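AA9 family lytic polysaccharide monooxygenase B (Heterobasidion irregulare TC 32-1, PDB 5NNS) oxidatively cleaves glycosidic bonds of crystalline and amorphous polysaccharides at C1, using a copper ion, a reducing agent and O2 or H2O2. Local coordinates at residues 82-87 with 213-218; 162-167 with 200-205; 58-63 with 170-175. All blocks are in the same frame, centred on the assembly; numbering follows the deposited sequence. Where two conformers were deposited one is given.

Interaction 1. Residues 82-87 with 213-218; sequences IGPVMV and TNYTIP. With NAG (2-acetamido-2-deoxy-beta-D-glucopyranose), chain C; AKR (acrylic acid), chain N.
The phenol OH of Tyr215 donates to the carbonyl O of Gly201 and at the same time leans on the ring of Pro84, with OH 3.5 Å from Pro84 CD. The ring carbon next but one to it takes part as well, Tyr215 CE2 lying 3.7 Å from the same CD, and the two side chains cross at about a right angle. CG of the tyrosine stands anti to the backbone N (chi1 178°), and its CB points toward the segment of Pro84, just ahead of strand 85-91 of the mixed sheet. Trp124 packs edge-to-face with the tyrosine ring, whose CD1 is 3.9 Å from the acetamide methyl C8 of the glycan. The sugar is linked to Asn214 ND2, and its O7 accepts a nearly straight bond from Thr216 N (2.8 Å, 171°), so one residue of the loop carries the glycan and another steadies it. An alanine in place of Tyr215 would probably leave Gly201 O without its phenol donor and open a gap between Pro84 and the glycan methyl. Farther along, the contact is carried by the CG2 branch of Ile217, which lies 3.7 Å from Met86 SD and 4.0 Å from Pro84 CB. These side chains of Met86 and Ile217 pass alongside, running opposite ways. Ile217 also belongs, with Lys108 and Gln111, to the pocket holding an acrylic acid molecule. The bond to Gly201 ties the loop to a neighbouring loop and that to O7 holds its own sugar, so apolar contact joins the two segments.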
ATOM      1  N   ILE A  82      10.323 -10.242   6.441  1.00 11.22           N
ATOM      2  CA  ILE A  82       9.246 -11.134   6.885  1.00 11.27           C
ATOM      3  C   ILE A  82       7.913 -10.380   6.981  1.00 11.08           C
ATOM      4  O   ILE A  82       7.736  -9.511   7.834  1.00 11.19           O
ATOM      5  CB  ILE A  82       9.584 -11.781   8.244  1.00 11.41           C
ATOM      6  CG1 ILE A  82      10.885 -12.591   8.146  1.00 11.66           C
ATOM      7  CG2 ILE A  82       8.443 -12.671   8.723  1.00 11.35           C
ATOM      8  CD1 ILE A  82      11.566 -12.829   9.484  1.00 11.83           C
ATOM      9  N   GLY A  83       6.996 -10.724   6.080  1.00 10.70           N
ATOM     10  CA  GLY A  83       5.621 -10.228   6.086  1.00 10.62           C
ATOM     11  C   GLY A  83       5.087 -10.017   4.673  1.00 10.35           C
ATOM     12  O   GLY A  83       5.844 -10.126   3.705  1.00 10.15           O
ATOM     13  N   PRO A  84       3.778  -9.733   4.543  1.00 10.34           N
ATOM     14  CA  PRO A  84       3.187  -9.572   3.221  1.00 10.36           C
ATOM     15  C   PRO A  84       3.416  -8.195   2.614  1.00 10.52           C
ATOM     16  O   PRO A  84       3.699  -7.238   3.334  1.00 10.44           O
ATOM     17  CB  PRO A  84       1.691  -9.770   3.488  1.00 10.32           C
ATOM     18  CG  PRO A  84       1.505  -9.274   4.877  1.00 10.17           C
ATOM     19  CD  PRO A  84       2.742  -9.731   5.597  1.00 10.26           C
ATOM     20  N   VAL A  85       3.298  -8.128   1.286  1.00 10.69           N
ATOM     21  CA  VAL A  85       3.173  -6.871   0.540  1.00 10.76           C
ATOM     22  C   VAL A  85       1.738  -6.794   0.050  1.00 10.89           C
ATOM     23  O   VAL A  85       1.202  -7.797  -0.411  1.00 10.73           O
ATOM     24  CB  VAL A  85       4.097  -6.834  -0.699  1.00 10.74           C
ATOM     25  CG1 VAL A  85       3.937  -5.517  -1.456  1.00 10.64           C
ATOM     26  CG2 VAL A  85       5.553  -7.080  -0.300  1.00 10.72           C
ATOM     27  N   MET A  86       1.127  -5.614   0.142  1.00 11.07           N
ATOM     28  CA  MET A  86      -0.249  -5.415  -0.321  1.00 11.33           C
ATOM     29  C   MET A  86      -0.343  -4.131  -1.118  1.00 11.48           C
ATOM     30  O   MET A  86       0.268  -3.119  -0.752  1.00 11.57           O
ATOM     31  CB  MET A  86      -1.214  -5.359   0.867  1.00 11.41           C
ATOM     32  CG  MET A  86      -1.331  -6.677   1.615  1.00 11.51           C
ATOM     33  SD  MET A  86      -2.190  -6.476   3.182  1.00 11.86           S
ATOM     34  CE  MET A  86      -0.882  -5.749   4.177  1.00 11.60           C
ATOM     35  N   VAL A  87      -1.105  -4.180  -2.205  1.00 11.65           N
ATOM     36  CA  VAL A  87      -1.383  -3.005  -3.022  1.00 12.00           C
ATOM     37  C   VAL A  87      -2.895  -2.798  -3.051  1.00 12.51           C
ATOM     38  O   VAL A  87      -3.646  -3.695  -3.425  1.00 12.38           O
ATOM     39  CB  VAL A  87      -0.792  -3.141  -4.437  1.00 11.98           C
ATOM     40  CG1 VAL A  87      -0.902  -1.824  -5.198  1.00 12.00           C
ATOM     41  CG2 VAL A  87       0.666  -3.586  -4.349  1.00 11.98           C
ATOM     42  N   THR A 213       3.062 -23.092   8.269  1.00 16.62           N
ATOM     43  CA  THR A 213       3.199 -22.834   6.836  1.00 16.38           C
ATOM     44  C   THR A 213       2.010 -22.065   6.215  1.00 16.03           C
ATOM     45  O   THR A 213       2.001 -21.824   5.004  1.00 16.32           O
ATOM     46  CB  THR A 213       3.367 -24.173   6.104  1.00 16.41           C
ATOM     47  OG1 THR A 213       2.264 -25.026   6.427  1.00 16.44           O
ATOM     48  CG2 THR A 213       4.664 -24.856   6.536  1.00 16.21           C
ATOM     49  N   ASN A 214       1.023 -21.677   7.031  1.00 15.30           N
ATOM     50  CA  ASN A 214      -0.109 -20.865   6.567  1.00 15.01           C
ATOM     51  C   ASN A 214      -0.035 -19.456   7.140  1.00 13.99           C
ATOM     52  O   ASN A 214       0.376 -19.263   8.279  1.00 13.60           O
ATOM     53  CB  ASN A 214      -1.466 -21.509   6.914  1.00 15.38           C
ATOM     54  CG  ASN A 214      -1.715 -21.627   8.414  1.00 16.20           C
ATOM     55  OD1 ASN A 214      -1.046 -22.401   9.095  1.00 16.13           O
ATOM     56  ND2 ASN A 214      -2.683 -20.855   8.932  1.00 17.34           N
ATOM     57  N   TYR A 215      -0.438 -18.477   6.335  1.00 13.22           N
ATOM     58  CA  TYR A 215      -0.553 -17.102   6.790  1.00 12.64           C
ATOM     59  C   TYR A 215      -1.689 -16.430   6.039  1.00 12.36           C
ATOM     60  O   TYR A 215      -1.572 -16.142   4.850  1.00 11.97           O
ATOM     61  CB  TYR A 215       0.766 -16.355   6.584  1.00 12.52           C
ATOM     62  CG  TYR A 215       0.731 -14.895   6.990  1.00 12.30           C
ATOM     63  CD1 TYR A 215       0.986 -14.508   8.303  1.00 12.17           C
ATOM     64  CD2 TYR A 215       0.451 -13.897   6.052  1.00 12.17           C
ATOM     65  CE1 TYR A 215       0.960 -13.173   8.674  1.00 12.13           C
ATOM     66  CE2 TYR A 215       0.422 -12.559   6.409  1.00 12.10           C
ATOM     67  CZ  TYR A 215       0.675 -12.198   7.724  1.00 12.19           C
ATOM     68  OH  TYR A 215       0.643 -10.866   8.091  1.00 12.31           O
ATOM     69  N   THR A 216      -2.792 -16.203   6.747  1.00 12.09           N
ATOM     70  CA  THR A 216      -3.914 -15.447   6.225  1.00 11.97           C
ATOM     71  C   THR A 216      -3.515 -13.979   6.203  1.00 11.75           C
ATOM     72  O   THR A 216      -3.271 -13.373   7.251  1.00 11.32           O
ATOM     73  CB  THR A 216      -5.168 -15.664   7.093  1.00 11.98           C
ATOM     74  OG1 THR A 216      -5.504 -17.054   7.064  1.00 11.87           O
ATOM     75  CG2 THR A 216      -6.367 -14.832   6.589  1.00 11.89           C
ATOM     76  N   ILE A 217      -3.419 -13.424   5.002  1.00 11.73           N
ATOM     77  CA  ILE A 217      -3.026 -12.039   4.847  1.00 12.00           C
ATOM     78  C   ILE A 217      -4.215 -11.223   5.351  1.00 12.41           C
ATOM     79  O   ILE A 217      -5.350 -11.519   4.981  1.00 12.73           O
ATOM     80  CB  ILE A 217      -2.681 -11.658   3.391  1.00 11.87           C
ATOM     81  CG1 ILE A 217      -1.523 -12.513   2.867  1.00 11.85           C
ATOM     82  CG2 ILE A 217      -2.284 -10.181   3.319  1.00 11.85           C
ATOM     83  CD1 ILE A 217      -1.361 -12.481   1.359  1.00 11.90           C
ATOM     84  N   PRO A 218      -3.971 -10.223   6.223  1.00 12.80           N
ATOM     85  CA  PRO A 218      -5.060  -9.353   6.684  1.00 12.87           C
ATOM     86  C   PRO A 218      -5.732  -8.591   5.551  1.00 12.82           C
ATOM     87  O   PRO A 218      -5.135  -8.396   4.493  1.00 12.50           O
ATOM     88  CB  PRO A 218      -4.345  -8.356   7.611  1.00 12.99           C
ATOM     89  CG  PRO A 218      -3.090  -9.039   8.022  1.00 12.97           C
ATOM     90  CD  PRO A 218      -2.683  -9.863   6.855  1.00 12.90           C
TER
HETATM   91  C1  NAG C 301      -3.067 -20.888  10.329  1.00 19.15           C
HETATM   92  C2  NAG C 301      -3.677 -19.559  10.793  1.00 19.74           C
HETATM   93  C3  NAG C 301      -4.426 -19.698  12.109  1.00 20.48           C
HETATM   94  C4  NAG C 301      -5.486 -20.784  11.999  1.00 21.23           C
HETATM   95  C5  NAG C 301      -4.804 -22.104  11.635  1.00 21.36           C
HETATM   96  C6  NAG C 301      -5.863 -23.186  11.432  1.00 21.90           C
HETATM   97  C7  NAG C 301      -2.517 -17.451  10.265  1.00 19.84           C
HETATM   98  C8  NAG C 301      -1.399 -16.524  10.644  1.00 19.71           C
HETATM   99  N2  NAG C 301      -2.650 -18.549  11.010  1.00 19.99           N
HETATM  100  O3  NAG C 301      -5.013 -18.440  12.446  1.00 20.58           O
HETATM  101  O4  NAG C 301      -6.209 -20.924  13.233  1.00 21.95           O
HETATM  102  O5  NAG C 301      -4.019 -21.968  10.438  1.00 20.06           O
HETATM  103  O6  NAG C 301      -5.246 -24.399  10.991  1.00 23.33           O
HETATM  104  O7  NAG C 301      -3.246 -17.200   9.320  1.00 19.87           O
HETATM  105  CA  AKR N 312      -7.188 -13.685   1.282  1.00 35.27           C
HETATM  106  CB  AKR N 312      -8.219 -14.502   1.434  1.00 35.16           C
HETATM  107  C   AKR N 312      -7.060 -12.434   2.068  1.00 35.50           C
HETATM  108  O   AKR N 312      -7.940 -12.124   2.901  1.00 36.41           O
HETATM  109  OXT AKR N 312      -6.069 -11.694   1.893  1.00 33.78           O

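Interaction 2. Residues 162-167 with 200-205; sequences NQPQFY and PGVNID. With NAG (2-acetamido-2-deoxy-beta-D-glucopyranose), chain C.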
ATOM      1  N   ASN A 162       4.261  -9.978  18.135  1.00 15.56           N
ATOM      2  CA  ASN A 162       3.002  -9.321  18.536  1.00 15.75           C
ATOM      3  C   ASN A 162       2.930  -7.793  18.359  1.00 15.81           C
ATOM      4  O   ASN A 162       2.020  -7.162  18.886  1.00 15.98           O
ATOM      5  CB  ASN A 162       2.609  -9.724  19.966  1.00 15.73           C
ATOM      6  CG  ASN A 162       2.585 -11.227  20.158  1.00 15.82           C
ATOM      7  OD1 ASN A 162       3.505 -11.799  20.746  1.00 15.89           O
ATOM      8  ND2 ASN A 162       1.542 -11.879  19.643  1.00 15.97           N
ATOM      9  N   GLN A 163       3.908  -7.213  17.659  0.70 16.24           N
ATOM     10  CA  GLN A 163       3.893  -5.807  17.276  0.70 16.52           C
ATOM     11  C   GLN A 163       3.919  -5.769  15.751  0.70 16.16           C
ATOM     12  O   GLN A 163       4.971  -5.996  15.140  0.70 16.40           O
ATOM     13  CB  GLN A 163       5.091  -5.043  17.848  0.70 17.31           C
ATOM     14  CG  GLN A 163       4.988  -3.529  17.647  0.70 17.91           C
ATOM     15  CD  GLN A 163       6.243  -2.782  18.055  0.70 18.41           C
ATOM     16  OE1 GLN A 163       6.761  -1.967  17.295  0.70 19.21           O
ATOM     17  NE2 GLN A 163       6.738  -3.054  19.257  0.70 18.67           N
ATOM     18  N   PRO A 164       2.757  -5.518  15.127  1.00 15.51           N
ATOM     19  CA  PRO A 164       2.745  -5.347  13.673  1.00 15.09           C
ATOM     20  C   PRO A 164       3.314  -3.998  13.292  1.00 14.32           C
ATOM     21  O   PRO A 164       3.163  -3.044  14.043  1.00 14.51           O
ATOM     22  CB  PRO A 164       1.258  -5.417  13.317  1.00 15.23           C
ATOM     23  CG  PRO A 164       0.559  -4.970  14.556  1.00 15.29           C
ATOM     24  CD  PRO A 164       1.389  -5.475  15.688  1.00 15.36           C
ATOM     25  N   GLN A 165       3.990  -3.942  12.152  1.00 13.67           N
ATOM     26  CA  GLN A 165       4.551  -2.706  11.641  1.00 13.19           C
ATOM     27  C   GLN A 165       4.002  -2.472  10.239  1.00 12.77           C
ATOM     28  O   GLN A 165       4.434  -3.117   9.276  1.00 12.58           O
ATOM     29  CB  GLN A 165       6.063  -2.797  11.619  1.00 13.34           C
ATOM     30  CG  GLN A 165       6.680  -2.826  13.008  1.00 13.53           C
ATOM     31  CD  GLN A 165       8.190  -2.929  12.974  1.00 13.55           C
ATOM     32  OE1 GLN A 165       8.828  -2.729  11.936  1.00 13.49           O
ATOM     33  NE2 GLN A 165       8.772  -3.252  14.116  1.00 13.63           N
ATOM     34  N   PHE A 166       3.032  -1.565  10.152  1.00 12.02           N
ATOM     35  CA  PHE A 166       2.417  -1.166   8.901  1.00 11.72           C
ATOM     36  C   PHE A 166       3.185   0.015   8.319  1.00 11.78           C
ATOM     37  O   PHE A 166       3.428   1.003   9.019  1.00 11.55           O
ATOM     38  CB  PHE A 166       0.961  -0.765   9.138  1.00 11.52           C
ATOM     39  CG  PHE A 166       0.118  -1.867   9.711  1.00 11.35           C
ATOM     40  CD1 PHE A 166      -0.529  -2.766   8.876  1.00 11.36           C
ATOM     41  CD2 PHE A 166      -0.033  -2.013  11.087  1.00 11.18           C
ATOM     42  CE1 PHE A 166      -1.306  -3.790   9.400  1.00 11.27           C
ATOM     43  CE2 PHE A 166      -0.812  -3.025  11.615  1.00 11.20           C
ATOM     44  CZ  PHE A 166      -1.448  -3.919  10.769  1.00 11.17           C
ATOM     45  N   TYR A 167       3.575  -0.098   7.051  1.00 11.90           N
ATOM     46  CA  TYR A 167       4.279   0.973   6.334  1.00 12.12           C
ATOM     47  C   TYR A 167       3.503   1.306   5.062  1.00 12.52           C
ATOM     48  O   TYR A 167       3.762   0.712   4.010  1.00 12.35           O
ATOM     49  CB  TYR A 167       5.687   0.539   5.962  1.00 11.96           C
ATOM     50  CG  TYR A 167       6.605   0.251   7.122  1.00 11.79           C
ATOM     51  CD1 TYR A 167       7.313   1.274   7.743  1.00 11.75           C
ATOM     52  CD2 TYR A 167       6.796  -1.052   7.572  1.00 11.71           C
ATOM     53  CE1 TYR A 167       8.177   1.008   8.789  1.00 11.75           C
ATOM     54  CE2 TYR A 167       7.653  -1.330   8.619  1.00 11.72           C
ATOM     55  CZ  TYR A 167       8.354  -0.298   9.214  1.00 11.73           C
ATOM     56  OH  TYR A 167       9.192  -0.557  10.262  1.00 11.84           O
ATOM     57  N   PRO A 200      -5.323 -13.016  12.666  1.00 12.25           N
ATOM     58  CA  PRO A 200      -4.172 -13.910  12.875  1.00 12.09           C
ATOM     59  C   PRO A 200      -2.874 -13.448  12.228  1.00 11.57           C
ATOM     60  O   PRO A 200      -1.802 -13.759  12.737  1.00 11.42           O
ATOM     61  CB  PRO A 200      -4.616 -15.232  12.246  1.00 12.23           C
ATOM     62  CG  PRO A 200      -6.100 -15.168  12.211  1.00 12.42           C
ATOM     63  CD  PRO A 200      -6.454 -13.725  12.040  1.00 12.29           C
ATOM     64  N   GLY A 201      -2.980 -12.726  11.116  1.00 11.05           N
ATOM     65  CA  GLY A 201      -1.814 -12.169  10.442  1.00 10.74           C
ATOM     66  C   GLY A 201      -1.302 -10.844  10.983  1.00 10.39           C
ATOM     67  O   GLY A 201      -0.256 -10.375  10.535  1.00 10.20           O
ATOM     68  N   VAL A 202      -2.020 -10.242  11.936  1.00 10.24           N
ATOM     69  CA  VAL A 202      -1.679  -8.921  12.488  1.00 10.28           C
ATOM     70  C   VAL A 202      -1.040  -9.024  13.870  1.00 10.34           C
ATOM     71  O   VAL A 202      -0.021  -8.384  14.119  1.00 10.42           O
ATOM     72  CB  VAL A 202      -2.920  -7.996  12.558  1.00 10.20           C
ATOM     73  CG1 VAL A 202      -2.592  -6.663  13.240  1.00 10.22           C
ATOM     74  CG2 VAL A 202      -3.466  -7.751  11.158  1.00 10.14           C
ATOM     75  N   ASN A 203      -1.665  -9.792  14.761  1.00 10.34           N
ATOM     76  CA  ASN A 203      -1.166 -10.021  16.110  1.00 10.38           C
ATOM     77  C   ASN A 203      -0.577 -11.418  16.134  1.00 10.60           C
ATOM     78  O   ASN A 203      -1.240 -12.390  16.477  1.00 10.47           O
ATOM     79  CB  ASN A 203      -2.308  -9.868  17.124  1.00 10.19           C
ATOM     80  CG  ASN A 203      -1.844  -9.987  18.568  1.00 10.15           C
ATOM     81  OD1 ASN A 203      -0.655  -9.849  18.879  1.00 10.03           O
ATOM     82  ND2 ASN A 203      -2.794 -10.216  19.465  1.00  9.91           N
ATOM     83  N   ILE A 204       0.692 -11.502  15.761  1.00 11.19           N
ATOM     84  CA  ILE A 204       1.351 -12.777  15.507  1.00 11.40           C
ATOM     85  C   ILE A 204       2.735 -12.778  16.127  1.00 11.66           C
ATOM     86  O   ILE A 204       3.438 -11.770  16.112  1.00 11.54           O
ATOM     87  CB  ILE A 204       1.421 -13.072  13.983  1.00 11.59           C
ATOM     88  CG1 ILE A 204       1.951 -14.488  13.712  1.00 11.66           C
ATOM     89  CG2 ILE A 204       2.257 -12.036  13.239  1.00 11.62           C
ATOM     90  CD1 ILE A 204       1.615 -14.995  12.328  1.00 11.75           C
ATOM     91  N   ASP A 205       3.099 -13.914  16.703  1.00 12.12           N
ATOM     92  CA  ASP A 205       4.444 -14.162  17.182  1.00 12.54           C
ATOM     93  C   ASP A 205       4.932 -15.319  16.337  1.00 12.66           C
ATOM     94  O   ASP A 205       4.603 -16.470  16.612  1.00 12.82           O
ATOM     95  CB  ASP A 205       4.414 -14.523  18.674  1.00 12.72           C
ATOM     96  CG  ASP A 205       5.777 -14.959  19.223  1.00 12.89           C
ATOM     97  OD1 ASP A 205       6.831 -14.672  18.608  1.00 12.89           O
ATOM     98  OD2 ASP A 205       5.781 -15.588  20.300  1.00 13.10           O
TER
HETATM   99  C1  NAG C 301      -3.067 -20.888  10.329  1.00 19.15           C
HETATM  100  C2  NAG C 301      -3.677 -19.559  10.793  1.00 19.74           C
HETATM  101  C3  NAG C 301      -4.426 -19.698  12.109  1.00 20.48           C
HETATM  102  C4  NAG C 301      -5.486 -20.784  11.999  1.00 21.23           C
HETATM  103  C5  NAG C 301      -4.804 -22.104  11.635  1.00 21.36           C
HETATM  104  C6  NAG C 301      -5.863 -23.186  11.432  1.00 21.90           C
HETATM  105  C7  NAG C 301      -2.517 -17.451  10.265  1.00 19.84           C
HETATM  106  C8  NAG C 301      -1.399 -16.524  10.644  1.00 19.71           C
HETATM  107  N2  NAG C 301      -2.650 -18.549  11.010  1.00 19.99           N
HETATM  108  O3  NAG C 301      -5.013 -18.440  12.446  1.00 20.58           O
HETATM  109  O4  NAG C 301      -6.209 -20.924  13.233  1.00 21.95           O
HETATM  110  O5  NAG C 301      -4.019 -21.968  10.438  1.00 20.06           O
HETATM  111  O6  NAG C 301      -5.246 -24.399  10.991  1.00 23.33           O
HETATM  112  O7  NAG C 301      -3.246 -17.200   9.320  1.00 19.87           O
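The touching parts of the backbones, 162-166 and 202-205, run 141° apart and approach to 4.9 Å between the CA atoms of Asn162 and Asn203. They join the lead-in and first part of strand 165-176 of the AA9 beta-sandwich to the loop region that follows that strand. Asn162 makes two bonds across the gap. Its backbone N reaches Ile204 O at 2.8 Å, and its ND2 gives a 3.1 Å bond to Asn203 OD1. The acceptor lies close to the amide plane of Asn162, whereas the donor stands above the carbonyl plane of Asn203, the two amides being turned 74° apart. Asn203 ND2 is held by Met197 O, which with OD1 accepting from Asn162 settles the amide orientation. The neighbouring Asp205, a glucan-binding residue, has its carboxylate tied to Ser161 and Ser208, while its CB rests 3.5 Å from Asn162 OD1. Deeper in, Pro164 sits against Val202, its CB 3.3 Å from Val202 O. The CG1 methyl of Val202 is shared between Pro164 CG, 3.8 Å away, and the edge of the Phe166 ring, where it lies near the ring plane at 3.9 Å from CZ.

Interaction 3. Residues 58-63 with 170-175; sequences SAQKSA and CAQLIV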
ATOM      1  N   SER A  58      -1.995  22.969  -3.889  1.00 26.97           N
ATOM      2  CA  SER A  58      -1.646  23.359  -5.260  1.00 27.93           C
ATOM      3  C   SER A  58      -0.400  22.630  -5.791  1.00 28.07           C
ATOM      4  O   SER A  58      -0.268  22.449  -7.002  1.00 27.99           O
ATOM      5  CB  SER A  58      -1.441  24.873  -5.348  1.00 27.98           C
ATOM      6  OG  SER A  58      -0.544  25.312  -4.347  1.00 28.40           O
ATOM      7  N   ALA A  59       0.500  22.219  -4.891  1.00 27.99           N
ATOM      8  CA  ALA A  59       1.677  21.416  -5.264  1.00 28.47           C
ATOM      9  C   ALA A  59       1.379  19.916  -5.462  1.00 28.40           C
ATOM     10  O   ALA A  59       2.257  19.171  -5.914  1.00 28.27           O
ATOM     11  CB  ALA A  59       2.788  21.597  -4.236  1.00 28.60           C
ATOM     12  N   GLN A  60       0.160  19.475  -5.132  1.00 27.80           N
ATOM     13  CA  GLN A  60      -0.225  18.068  -5.257  1.00 26.94           C
ATOM     14  C   GLN A  60      -0.395  17.693  -6.723  1.00 26.82           C
ATOM     15  O   GLN A  60      -1.168  18.329  -7.437  1.00 26.95           O
ATOM     16  CB  GLN A  60      -1.538  17.806  -4.507  1.00 26.44           C
ATOM     17  CG  GLN A  60      -1.955  16.339  -4.418  1.00 26.73           C
ATOM     18  CD  GLN A  60      -0.981  15.493  -3.618  1.00 26.16           C
ATOM     19  OE1 GLN A  60      -0.632  15.835  -2.494  1.00 26.23           O
ATOM     20  NE2 GLN A  60      -0.543  14.383  -4.197  1.00 25.93           N
ATOM     21  N   LYS A  61       0.326  16.662  -7.161  1.00 26.46           N
ATOM     22  CA  LYS A  61       0.200  16.133  -8.520  1.00 26.51           C
ATOM     23  C   LYS A  61      -0.661  14.865  -8.526  1.00 25.46           C
ATOM     24  O   LYS A  61      -0.967  14.311  -7.469  1.00 24.82           O
ATOM     25  CB  LYS A  61       1.581  15.829  -9.110  1.00 27.75           C
ATOM     26  CG  LYS A  61       2.610  16.959  -9.006  1.00 28.73           C
ATOM     27  CD  LYS A  61       3.599  16.922 -10.177  1.00 29.99           C
ATOM     28  CE  LYS A  61       4.945  17.573  -9.869  1.00 30.82           C
ATOM     29  NZ  LYS A  61       5.952  16.631  -9.289  1.00 31.49           N
ATOM     30  N   SER A  62      -1.071  14.443  -9.725  1.00 25.01           N
ATOM     31  CA  SER A  62      -1.704  13.134  -9.964  1.00 24.95           C
ATOM     32  C   SER A  62      -1.102  12.504 -11.229  1.00 24.69           C
ATOM     33  O   SER A  62      -0.835  13.205 -12.201  1.00 25.16           O
ATOM     34  CB  SER A  62      -3.224  13.265 -10.147  1.00 24.82           C
ATOM     35  OG  SER A  62      -3.879  13.685  -8.961  1.00 24.97           O
ATOM     36  N   ALA A  63      -0.899  11.186 -11.218  1.00 24.20           N
ATOM     37  CA  ALA A  63      -0.363  10.471 -12.377  1.00 23.35           C
ATOM     38  C   ALA A  63      -1.511   9.963 -13.229  1.00 22.90           C
ATOM     39  O   ALA A  63      -2.359   9.217 -12.742  1.00 21.33           O
ATOM     40  CB  ALA A  63       0.510   9.313 -11.932  1.00 23.39           C
ATOM     41  N   CYS A 170       0.645   6.491  -0.159  1.00 15.65           N
ATOM     42  CA  CYS A 170      -0.415   6.728  -1.146  1.00 15.99           C
ATOM     43  C   CYS A 170       0.059   7.618  -2.281  1.00 16.08           C
ATOM     44  O   CYS A 170       0.832   8.545  -2.058  1.00 16.12           O
ATOM     45  CB  CYS A 170      -1.605   7.399  -0.475  1.00 16.12           C
ATOM     46  SG  CYS A 170      -2.514   6.303   0.628  1.00 16.46           S
ATOM     47  N   ALA A 171      -0.426   7.330  -3.487  1.00 16.36           N
ATOM     48  CA  ALA A 171      -0.181   8.151  -4.675  1.00 16.65           C
ATOM     49  C   ALA A 171      -1.512   8.451  -5.355  1.00 17.05           C
ATOM     50  O   ALA A 171      -2.387   7.587  -5.398  1.00 16.89           O
ATOM     51  CB  ALA A 171       0.747   7.423  -5.629  1.00 16.63           C
ATOM     52  N   GLN A 172      -1.665   9.669  -5.878  1.00 17.90           N
ATOM     53  CA  GLN A 172      -2.887  10.060  -6.597  1.00 18.49           C
ATOM     54  C   GLN A 172      -2.783   9.689  -8.075  1.00 18.91           C
ATOM     55  O   GLN A 172      -1.780   9.988  -8.721  1.00 18.91           O
ATOM     56  CB  GLN A 172      -3.166  11.561  -6.443  1.00 18.62           C
ATOM     57  CG  GLN A 172      -3.483  11.968  -5.011  1.00 18.89           C
ATOM     58  CD  GLN A 172      -3.999  13.394  -4.853  1.00 19.02           C
ATOM     59  OE1 GLN A 172      -4.157  13.870  -3.735  1.00 19.26           O
ATOM     60  NE2 GLN A 172      -4.275  14.070  -5.960  1.00 19.14           N
ATOM     61  N   LEU A 173      -3.815   9.028  -8.596  1.00 19.68           N
ATOM     62  CA  LEU A 173      -3.892   8.684 -10.014  1.00 20.59           C
ATOM     63  C   LEU A 173      -5.144   9.269 -10.660  1.00 21.75           C
ATOM     64  O   LEU A 173      -6.148   9.511  -9.988  1.00 22.18           O
ATOM     65  CB  LEU A 173      -3.922   7.169 -10.215  1.00 20.70           C
ATOM     66  CG  LEU A 173      -2.845   6.299  -9.574  1.00 20.65           C
ATOM     67  CD1 LEU A 173      -3.153   4.839  -9.866  1.00 20.63           C
ATOM     68  CD2 LEU A 173      -1.459   6.679 -10.069  1.00 20.88           C
ATOM     69  N   ILE A 174      -5.060   9.497 -11.967  1.00 23.20           N
ATOM     70  CA  ILE A 174      -6.225   9.676 -12.820  1.00 24.05           C
ATOM     71  C   ILE A 174      -6.244   8.453 -13.737  1.00 24.44           C
ATOM     72  O   ILE A 174      -5.365   8.294 -14.580  1.00 24.50           O
ATOM     73  CB  ILE A 174      -6.159  10.992 -13.631  1.00 24.63           C
ATOM     74  CG1 ILE A 174      -6.104  12.198 -12.680  1.00 25.00           C
ATOM     75  CG2 ILE A 174      -7.374  11.114 -14.548  1.00 25.10           C
ATOM     76  CD1 ILE A 174      -5.758  13.518 -13.346  1.00 24.97           C
ATOM     77  N   VAL A 175      -7.231   7.578 -13.542  1.00 25.10           N
ATOM     78  CA  VAL A 175      -7.358   6.353 -14.326  1.00 25.31           C
ATOM     79  C   VAL A 175      -8.241   6.637 -15.535  1.00 25.75           C
ATOM     80  O   VAL A 175      -9.369   7.104 -15.382  1.00 26.02           O
ATOM     81  CB  VAL A 175      -7.928   5.195 -13.475  1.00 25.85           C
ATOM     82  CG1 VAL A 175      -8.186   3.954 -14.319  1.00 25.75           C
ATOM     83  CG2 VAL A 175      -6.969   4.868 -12.336  1.00 26.19           C
TER
HETATM   84  O   HOH W   1      -6.121  12.193  -8.429  1.00 18.99           O
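Gln172 has CG anti to its carbonyl carbon (chi1 -65°) and runs extended beyond it, while Gln60 bends at chi2 (64°), and the two side chains meet tip to tip with their amide planes only 26° apart. The meeting is one of packing, Gln60 CG lying 3.4 Å from Gln172 OE1, while Gln60 OE1 is hydrogen-bonded to Leu56 N; the polar bond of the Gln172 side chain across the contact goes to Ser62. Its NE2 donates to Ser62 OG at 3.1 Å, and the hydroxyl oxygen lies almost in the amide plane. Outside the two segments NE2 also bonds to Thr97 OG1 and OE1 receives Arg31 NE, so three partners fix the rotation of this buried amide, and the arginine would probably polarise it further. A water 2.7 Å from Ser62 OG donates to Leu173 O, joining the serine to the strand backbone. Beyond it 58-63 enters the edge strand 63-66, and Ala63 pairs with Leu173 in a parallel bridge. Ala63 N donates to Gln172 O at 2.9 Å, and Ala63 O takes Ile174 N at 2.8 Å. On the face bearing Ala63 and Leu173, Ala63 CB touches Leu173 CD2 at 3.8 Å, with Leu9 packed on both residues. The chemistry is thus divided: backbone bonds set the edge strand's register, apolar side chains pack on one face, and serine, water and a glutamine amide with partners at both ends settle the polar approach.

The three contacts illustrate how one sheet can gather distant loops at its two ends. Along the chain the segments come in the order 58-63, 82-87, 162-167, 170-175, 200-205 and 213-218, so interaction 2 is nested within the loop closed by interaction 1, whereas interaction 3 crosses both. Interactions 1 and 2 have centres about 10 Å apart, touch each other and both reach the same glycan. Interaction 3 lies on the other side of the chain's centre, about 28 and 30 Å away. Strand 165-176 serves interactions 2 and 3, and the mixed sheet unites all three, linking the copper-bearing end of the sandwich to its far edge strand.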